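Local coordinates for protein TetR family transcriptional regulator (Mycobacterium smegmatis, PDB 5XS9) that probably binds operator DNA as a dimeric TetR-type regulator and so controls the transcription of biotin-related genes, at residues H57-A62 with E94-S99; D84-H89 with Y138-F143. One frame throughout, in Å; residues are numbered along the deposited sequence.

Interaction 1: H57-A62 with E94-S99; sequences HILRTA and ELVSAS
Ile58 and Leu59 meet Leu95 and Val96 in a buried, wholly apolar contact near the centre of the chain. It joins the end of helix 47-58, which in TetR-type regulators links the DNA-binding helices to the C-terminal part, to helix 92-101 of the C-terminal domain. Leu59 and Val96 reach toward each other tip to tip. Leu59 CD1 lies 3.9 Å from Val96 CG1 and 4.1 Å from Val96 CG2, so one methyl of the leucine sits against both branches of the valine. With CG1 anti to the backbone N (chi1 174°) and CG2 anti to the carbonyl carbon, both branches come up to Leu59. Ile58 adds two separate methyls. Its CG2 is 4.3 Å from Val96 CG2, and its CD1 is 4.2 Å from Leu95 CD2. Leu95 also packs on Leu51, Val54 and Ala55 of helix 47-58 and on Leu16 of helix 5-19. Leu82 of helix 71-87 touches Leu59, which places that helix beside the same apolar cluster. No hydrogen bond crosses between the two segments. The contact therefore probably rests on side-chain fit and burial from water.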
ATOM      1  N   HIS A  57      17.097   7.050  -5.083  1.00 39.34           N
ATOM      2  CA  HIS A  57      17.388   8.462  -5.168  1.00 40.11           C
ATOM      3  C   HIS A  57      16.398   9.243  -4.323  1.00 44.91           C
ATOM      4  O   HIS A  57      16.789  10.149  -3.583  1.00 42.54           O
ATOM      5  CB  HIS A  57      17.316   8.906  -6.643  1.00 42.74           C
ATOM      6  CG  HIS A  57      17.606  10.353  -6.847  1.00 42.38           C
ATOM      7  ND1 HIS A  57      16.679  11.233  -7.350  1.00 51.88           N
ATOM      8  CD2 HIS A  57      18.723  11.072  -6.632  1.00 44.33           C
ATOM      9  CE1 HIS A  57      17.200  12.442  -7.401  1.00 49.79           C
ATOM     10  NE2 HIS A  57      18.435  12.373  -6.958  1.00 51.76           N
ATOM     11  N   ILE A  58      15.112   8.922  -4.481  1.00 38.93           N
ATOM     12  CA  ILE A  58      13.981   9.436  -3.665  1.00 41.64           C
ATOM     13  C   ILE A  58      14.239   9.219  -2.161  1.00 37.12           C
ATOM     14  O   ILE A  58      13.863  10.027  -1.334  1.00 41.86           O
ATOM     15  CB  ILE A  58      12.650   8.692  -4.098  1.00 45.70           C
ATOM     16  CG1 ILE A  58      12.113   9.278  -5.388  1.00 56.76           C
ATOM     17  CG2 ILE A  58      11.511   8.747  -3.113  1.00 52.18           C
ATOM     18  CD1 ILE A  58      11.028   8.383  -5.982  1.00 59.46           C
ATOM     19  N   LEU A  59      14.832   8.112  -1.814  1.00 38.67           N
ATOM     20  CA  LEU A  59      15.024   7.715  -0.425  1.00 37.11           C
ATOM     21  C   LEU A  59      16.410   8.122   0.139  1.00 47.99           C
ATOM     22  O   LEU A  59      16.705   7.833   1.307  1.00 46.85           O
ATOM     23  CB  LEU A  59      14.921   6.156  -0.339  1.00 33.52           C
ATOM     24  CG  LEU A  59      13.545   5.548  -0.559  1.00 37.65           C
ATOM     25  CD1 LEU A  59      13.616   4.039  -0.605  1.00 40.08           C
ATOM     26  CD2 LEU A  59      12.560   6.026   0.487  1.00 46.24           C
ATOM     27  N   ARG A  60      17.265   8.719  -0.691  1.00 53.50           N
ATOM     28  CA  ARG A  60      18.483   9.410  -0.233  1.00 64.77           C
ATOM     29  C   ARG A  60      18.281  10.184   1.093  1.00 55.83           C
ATOM     30  O   ARG A  60      18.973   9.922   2.044  1.00 65.14           O
ATOM     31  CB  ARG A  60      18.922  10.359  -1.338  1.00 73.87           C
ATOM     32  CG  ARG A  60      20.172  11.197  -1.122  1.00 90.16           C
ATOM     33  CD  ARG A  60      20.541  11.889  -2.438  1.00 95.53           C
ATOM     34  NE  ARG A  60      19.344  12.287  -3.209  1.00 98.88           N
ATOM     35  CZ  ARG A  60      18.703  13.462  -3.150  1.00 97.90           C
ATOM     36  NH1 ARG A  60      19.124  14.457  -2.358  1.00107.60           N
ATOM     37  NH2 ARG A  60      17.615  13.645  -3.908  1.00 89.21           N
ATOM     38  N   THR A  61      17.296  11.072   1.183  1.00 59.42           N
ATOM     39  CA  THR A  61      17.110  11.793   2.428  1.00 69.54           C
ATOM     40  C   THR A  61      16.502  10.967   3.574  1.00 62.52           C
ATOM     41  O   THR A  61      16.631  11.386   4.701  1.00 59.43           O
ATOM     42  CB  THR A  61      16.239  13.054   2.293  1.00 77.57           C
ATOM     43  OG1 THR A  61      14.855  12.690   2.021  1.00 72.26           O
ATOM     44  CG2 THR A  61      16.834  13.983   1.260  1.00 74.53           C
ATOM     45  N   ALA A  62      15.868   9.832   3.287  1.00 48.54           N
ATOM     46  CA  ALA A  62      15.175   9.061   4.293  1.00 50.54           C
ATOM     47  C   ALA A  62      16.074   8.431   5.369  1.00 50.76           C
ATOM     48  O   ALA A  62      15.635   8.139   6.451  1.00 58.88           O
ATOM     49  CB  ALA A  62      14.339   7.967   3.636  1.00 45.45           C
ATOM     50  N   GLU A  94       4.022   4.734  -4.062  1.00 32.16           N
ATOM     51  CA  GLU A  94       3.731   3.613  -4.976  1.00 38.12           C
ATOM     52  C   GLU A  94       5.005   3.079  -5.629  1.00 36.32           C
ATOM     53  O   GLU A  94       5.178   1.879  -5.804  1.00 33.65           O
ATOM     54  CB  GLU A  94       2.779   4.061  -6.094  1.00 38.89           C
ATOM     55  CG  GLU A  94       2.347   2.944  -7.002  1.00 43.79           C
ATOM     56  CD  GLU A  94       1.514   3.450  -8.207  1.00 50.64           C
ATOM     57  OE1 GLU A  94       0.926   4.542  -8.107  1.00 48.71           O
ATOM     58  OE2 GLU A  94       1.485   2.765  -9.255  1.00 47.57           O
ATOM     59  N   LEU A  95       5.869   3.986  -6.011  1.00 34.84           N
ATOM     60  CA  LEU A  95       7.101   3.616  -6.714  1.00 35.56           C
ATOM     61  C   LEU A  95       8.003   2.867  -5.728  1.00 32.32           C
ATOM     62  O   LEU A  95       8.540   1.812  -6.075  1.00 33.97           O
ATOM     63  CB  LEU A  95       7.787   4.878  -7.261  1.00 39.04           C
ATOM     64  CG  LEU A  95       8.957   4.667  -8.256  1.00 40.83           C
ATOM     65  CD1 LEU A  95       9.122   5.820  -9.186  1.00 47.61           C
ATOM     66  CD2 LEU A  95      10.206   4.482  -7.430  1.00 46.31           C
ATOM     67  N   VAL A  96       8.146   3.363  -4.496  1.00 33.68           N
ATOM     68  CA  VAL A  96       8.966   2.647  -3.458  1.00 32.78           C
ATOM     69  C   VAL A  96       8.358   1.316  -3.066  1.00 34.40           C
ATOM     70  O   VAL A  96       9.103   0.323  -2.942  1.00 32.39           O
ATOM     71  CB  VAL A  96       9.303   3.496  -2.263  1.00 31.13           C
ATOM     72  CG1 VAL A  96       9.999   2.697  -1.209  1.00 33.64           C
ATOM     73  CG2 VAL A  96      10.168   4.679  -2.759  1.00 33.21           C
ATOM     74  N   SER A  97       7.016   1.253  -2.965  1.00 33.71           N
ATOM     75  CA  SER A  97       6.327  -0.060  -2.761  1.00 36.12           C
ATOM     76  C   SER A  97       6.670  -1.080  -3.785  1.00 35.43           C
ATOM     77  O   SER A  97       6.945  -2.220  -3.417  1.00 35.58           O
ATOM     78  CB  SER A  97       4.814   0.017  -2.667  1.00 37.07           C
ATOM     79  OG  SER A  97       4.517   0.937  -1.637  1.00 41.30           O
ATOM     80  N   ALA A  98       6.528  -0.717  -5.061  1.00 34.68           N
ATOM     81  CA  ALA A  98       6.791  -1.669  -6.124  1.00 36.75           C
ATOM     82  C   ALA A  98       8.282  -2.028  -6.186  1.00 34.06           C
ATOM     83  O   ALA A  98       8.643  -3.201  -6.456  1.00 33.51           O
ATOM     84  CB  ALA A  98       6.246  -1.197  -7.480  1.00 36.34           C
ATOM     85  N   SER A  99       9.172  -1.102  -5.860  1.00 33.19           N
ATOM     86  CA  SER A  99      10.580  -1.448  -5.865  1.00 36.92           C
ATOM     87  C   SER A  99      11.015  -2.308  -4.704  1.00 35.88           C
ATOM     88  O   SER A  99      11.897  -3.134  -4.854  1.00 40.13           O
ATOM     89  CB  SER A  99      11.478  -0.214  -5.960  1.00 42.05           C
ATOM     90  OG  SER A  99      11.279   0.416  -7.221  1.00 47.73           O
TER

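Interaction 2: D84-H89 with Y138-F143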
ATOM      1  N   ASP A  84       8.121  11.224   4.790  1.00 37.76           N
ATOM      2  CA  ASP A  84       8.424  12.551   4.221  1.00 38.42           C
ATOM      3  C   ASP A  84       9.137  12.416   2.862  1.00 36.86           C
ATOM      4  O   ASP A  84       8.765  13.089   1.867  1.00 35.35           O
ATOM      5  CB  ASP A  84       9.200  13.430   5.229  1.00 41.04           C
ATOM      6  CG  ASP A  84       8.260  14.055   6.347  1.00 60.63           C
ATOM      7  OD1 ASP A  84       6.959  14.137   6.297  1.00 57.33           O
ATOM      8  OD2 ASP A  84       8.881  14.497   7.320  1.00 65.06           O
ATOM      9  N   ALA A  85      10.066  11.479   2.751  1.00 32.34           N
ATOM     10  CA  ALA A  85      10.701  11.256   1.454  1.00 35.17           C
ATOM     11  C   ALA A  85       9.731  10.761   0.399  1.00 36.74           C
ATOM     12  O   ALA A  85       9.756  11.228  -0.752  1.00 35.78           O
ATOM     13  CB  ALA A  85      11.904  10.363   1.574  1.00 35.70           C
ATOM     14  N   LEU A  86       8.794   9.885   0.765  1.00 32.70           N
ATOM     15  CA  LEU A  86       7.858   9.408  -0.195  1.00 32.08           C
ATOM     16  C   LEU A  86       6.915  10.527  -0.660  1.00 32.79           C
ATOM     17  O   LEU A  86       6.548  10.616  -1.840  1.00 34.48           O
ATOM     18  CB  LEU A  86       7.003   8.243   0.353  1.00 33.44           C
ATOM     19  CG  LEU A  86       7.770   7.029   0.882  1.00 35.62           C
ATOM     20  CD1 LEU A  86       6.861   6.092   1.690  1.00 37.85           C
ATOM     21  CD2 LEU A  86       8.500   6.320  -0.260  1.00 35.56           C
ATOM     22  N   LEU A  87       6.503  11.364   0.285  1.00 36.89           N
ATOM     23  CA  LEU A  87       5.585  12.468  -0.033  1.00 36.39           C
ATOM     24  C   LEU A  87       6.194  13.594  -0.881  1.00 36.55           C
ATOM     25  O   LEU A  87       5.472  14.391  -1.421  1.00 35.64           O
ATOM     26  CB  LEU A  87       5.003  13.068   1.232  1.00 38.64           C
ATOM     27  CG  LEU A  87       4.026  12.128   1.924  1.00 37.95           C
ATOM     28  CD1 LEU A  87       3.575  12.835   3.195  1.00 39.27           C
ATOM     29  CD2 LEU A  87       2.839  11.733   1.066  1.00 36.73           C
ATOM     30  N   SER A  88       7.495  13.592  -0.993  1.00 34.44           N
ATOM     31  CA  SER A  88       8.281  14.616  -1.695  1.00 37.03           C
ATOM     32  C   SER A  88       8.256  14.432  -3.171  1.00 43.02           C
ATOM     33  O   SER A  88       8.710  15.315  -3.840  1.00 42.53           O
ATOM     34  CB  SER A  88       9.776  14.561  -1.225  1.00 36.70           C
ATOM     35  OG  SER A  88       9.767  14.997   0.082  1.00 47.01           O
ATOM     36  N   HIS A  89       7.856  13.252  -3.686  1.00 39.89           N
ATOM     37  CA  HIS A  89       7.743  13.020  -5.098  1.00 36.90           C
ATOM     38  C   HIS A  89       6.404  12.459  -5.463  1.00 41.72           C
ATOM     39  O   HIS A  89       5.867  11.664  -4.712  1.00 39.24           O
ATOM     40  CB  HIS A  89       8.827  12.061  -5.533  1.00 42.61           C
ATOM     41  CG  HIS A  89      10.188  12.563  -5.191  1.00 43.93           C
ATOM     42  ND1 HIS A  89      10.863  13.467  -5.984  1.00 46.98           N
ATOM     43  CD2 HIS A  89      10.944  12.397  -4.074  1.00 43.56           C
ATOM     44  CE1 HIS A  89      12.005  13.796  -5.404  1.00 45.54           C
ATOM     45  NE2 HIS A  89      12.062  13.183  -4.232  1.00 46.74           N
ATOM     46  N   TYR A 138       5.244  -2.142   5.981  1.00 28.04           N
ATOM     47  CA  TYR A 138       3.994  -2.289   5.313  1.00 30.32           C
ATOM     48  C   TYR A 138       2.980  -1.268   5.783  1.00 28.97           C
ATOM     49  O   TYR A 138       2.201  -0.748   4.966  1.00 31.79           O
ATOM     50  CB  TYR A 138       3.444  -3.692   5.449  1.00 29.78           C
ATOM     51  CG  TYR A 138       4.286  -4.746   4.807  1.00 29.90           C
ATOM     52  CD1 TYR A 138       4.808  -4.576   3.549  1.00 31.15           C
ATOM     53  CD2 TYR A 138       4.501  -5.976   5.451  1.00 34.06           C
ATOM     54  CE1 TYR A 138       5.587  -5.551   2.998  1.00 33.09           C
ATOM     55  CE2 TYR A 138       5.229  -6.980   4.869  1.00 30.86           C
ATOM     56  CZ  TYR A 138       5.743  -6.778   3.635  1.00 34.10           C
ATOM     57  OH  TYR A 138       6.526  -7.756   3.019  1.00 34.28           O
ATOM     58  N   TYR A 139       2.949  -1.013   7.062  1.00 29.03           N
ATOM     59  CA  TYR A 139       2.092   0.064   7.552  1.00 30.65           C
ATOM     60  C   TYR A 139       2.415   1.438   6.897  1.00 29.61           C
ATOM     61  O   TYR A 139       1.512   2.173   6.424  1.00 27.42           O
ATOM     62  CB  TYR A 139       2.122   0.178   9.066  1.00 29.86           C
ATOM     63  CG  TYR A 139       1.586   1.504   9.585  1.00 28.51           C
ATOM     64  CD1 TYR A 139       0.249   1.815   9.486  1.00 28.33           C
ATOM     65  CD2 TYR A 139       2.445   2.516  10.021  1.00 26.20           C
ATOM     66  CE1 TYR A 139      -0.247   3.029   9.932  1.00 30.06           C
ATOM     67  CE2 TYR A 139       1.957   3.752  10.418  1.00 28.18           C
ATOM     68  CZ  TYR A 139       0.598   4.018  10.380  1.00 30.70           C
ATOM     69  OH  TYR A 139       0.042   5.241  10.827  1.00 31.16           O
ATOM     70  N   VAL A 140       3.683   1.759   6.868  1.00 29.29           N
ATOM     71  CA  VAL A 140       4.099   3.091   6.388  1.00 28.81           C
ATOM     72  C   VAL A 140       3.786   3.208   4.883  1.00 30.75           C
ATOM     73  O   VAL A 140       3.278   4.215   4.391  1.00 29.93           O
ATOM     74  CB  VAL A 140       5.593   3.338   6.584  1.00 30.55           C
ATOM     75  CG1 VAL A 140       6.013   4.632   5.821  1.00 33.15           C
ATOM     76  CG2 VAL A 140       5.935   3.394   8.032  1.00 29.83           C
ATOM     77  N   LEU A 141       4.041   2.155   4.141  1.00 31.90           N
ATOM     78  CA  LEU A 141       3.683   2.152   2.747  1.00 33.27           C
ATOM     79  C   LEU A 141       2.195   2.157   2.421  1.00 31.01           C
ATOM     80  O   LEU A 141       1.754   2.882   1.501  1.00 31.73           O
ATOM     81  CB  LEU A 141       4.427   1.014   1.971  1.00 33.39           C
ATOM     82  CG  LEU A 141       5.933   1.022   1.998  1.00 31.27           C
ATOM     83  CD1 LEU A 141       6.394  -0.316   1.396  1.00 34.98           C
ATOM     84  CD2 LEU A 141       6.480   2.215   1.276  1.00 36.12           C
ATOM     85  N   GLY A 142       1.397   1.381   3.127  1.00 31.02           N
ATOM     86  CA  GLY A 142      -0.071   1.399   2.925  1.00 30.44           C
ATOM     87  C   GLY A 142      -0.642   2.777   3.299  1.00 28.80           C
ATOM     88  O   GLY A 142      -1.458   3.371   2.579  1.00 28.96           O
ATOM     89  N   PHE A 143      -0.182   3.292   4.408  1.00 28.07           N
ATOM     90  CA  PHE A 143      -0.638   4.613   4.888  1.00 29.14           C
ATOM     91  C   PHE A 143      -0.347   5.664   3.846  1.00 32.29           C
ATOM     92  O   PHE A 143      -1.229   6.413   3.459  1.00 31.37           O
ATOM     93  CB  PHE A 143       0.018   4.987   6.197  1.00 31.10           C
ATOM     94  CG  PHE A 143      -0.424   6.316   6.760  1.00 29.47           C
ATOM     95  CD1 PHE A 143      -1.388   6.350   7.758  1.00 29.73           C
ATOM     96  CD2 PHE A 143       0.064   7.489   6.260  1.00 28.18           C
ATOM     97  CE1 PHE A 143      -1.833   7.516   8.308  1.00 34.74           C
ATOM     98  CE2 PHE A 143      -0.384   8.720   6.798  1.00 30.75           C
ATOM     99  CZ  PHE A 143      -1.303   8.719   7.846  1.00 31.96           C
TER
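Leu86 projects from helix 71-87 toward helix 129-155, where it meets Val140 and Leu141. The residues ahead of this pair face other neighbours. Tyr138 turns to the second subunit. Its ring meets the ring of Phe143 of that subunit with the planes at about 70°, and its OH is hydrogen-bonded to Asp146 OD2 there. Tyr139 looks toward helix 170-186, and its OH is hydrogen-bonded to Phe174 O. Within the helix, CB of Phe143 sits 4.2 Å above one face of the Tyr139 ring, offset toward the rim.

Val140 is the first residue to touch the other segment. Its CG1 is 4.5 Å from Leu86 CD1, a loose approach. Val140 also packs on Phe174. Leu141 makes the closer contact, with its CD2 3.9 Å from the same Leu86 CD1. The two leucine side chains cross at about a right angle. In Leu141, CG is anti to the carbonyl carbon (chi1 -58°), which helps bring CD2 across to Leu86.

This is helix packing inside the C-terminal domain of a TetR-family regulator. In this family that domain is all helical and usually carries both ligand binding and dimerisation. Helix 129-155 serves the dimer here while it packs on helix 71-87 within its own subunit. Helix 92-101 adds to the apolar setting, for Ala93 also touches Leu86.

Beyond Gly142, Phe143 returns to the dimer interface. Its ring meets that of Tyr138 of the second subunit, and it also meets the ring of Phe174 in its own chain. Further along the same helix, Gln148 NE2 is hydrogen-bonded to Leu86 O, a polar tie beside the leucine contact.

From the N terminus, the chain first reaches 57-62 at the end of helix 47-58. It passes through 84-89 on helix 71-87 before 94-99 on helix 92-101 closes interaction 1. The loop closed by interaction 2 is longer, running from 84-89 to 138-143 on helix 129-155. The segments alternate, so the two loops cross and neither nests in the other. Their centres are 8 Å apart, and they touch directly. Val96 packs on Leu86, and Ile58 packs on His89 with its side chain and on Ala85 with its carbonyl oxygen. Together they link the end of the probable DNA-binding part, through helices 71-87 and 92-101, to the helix that meets the second subunit.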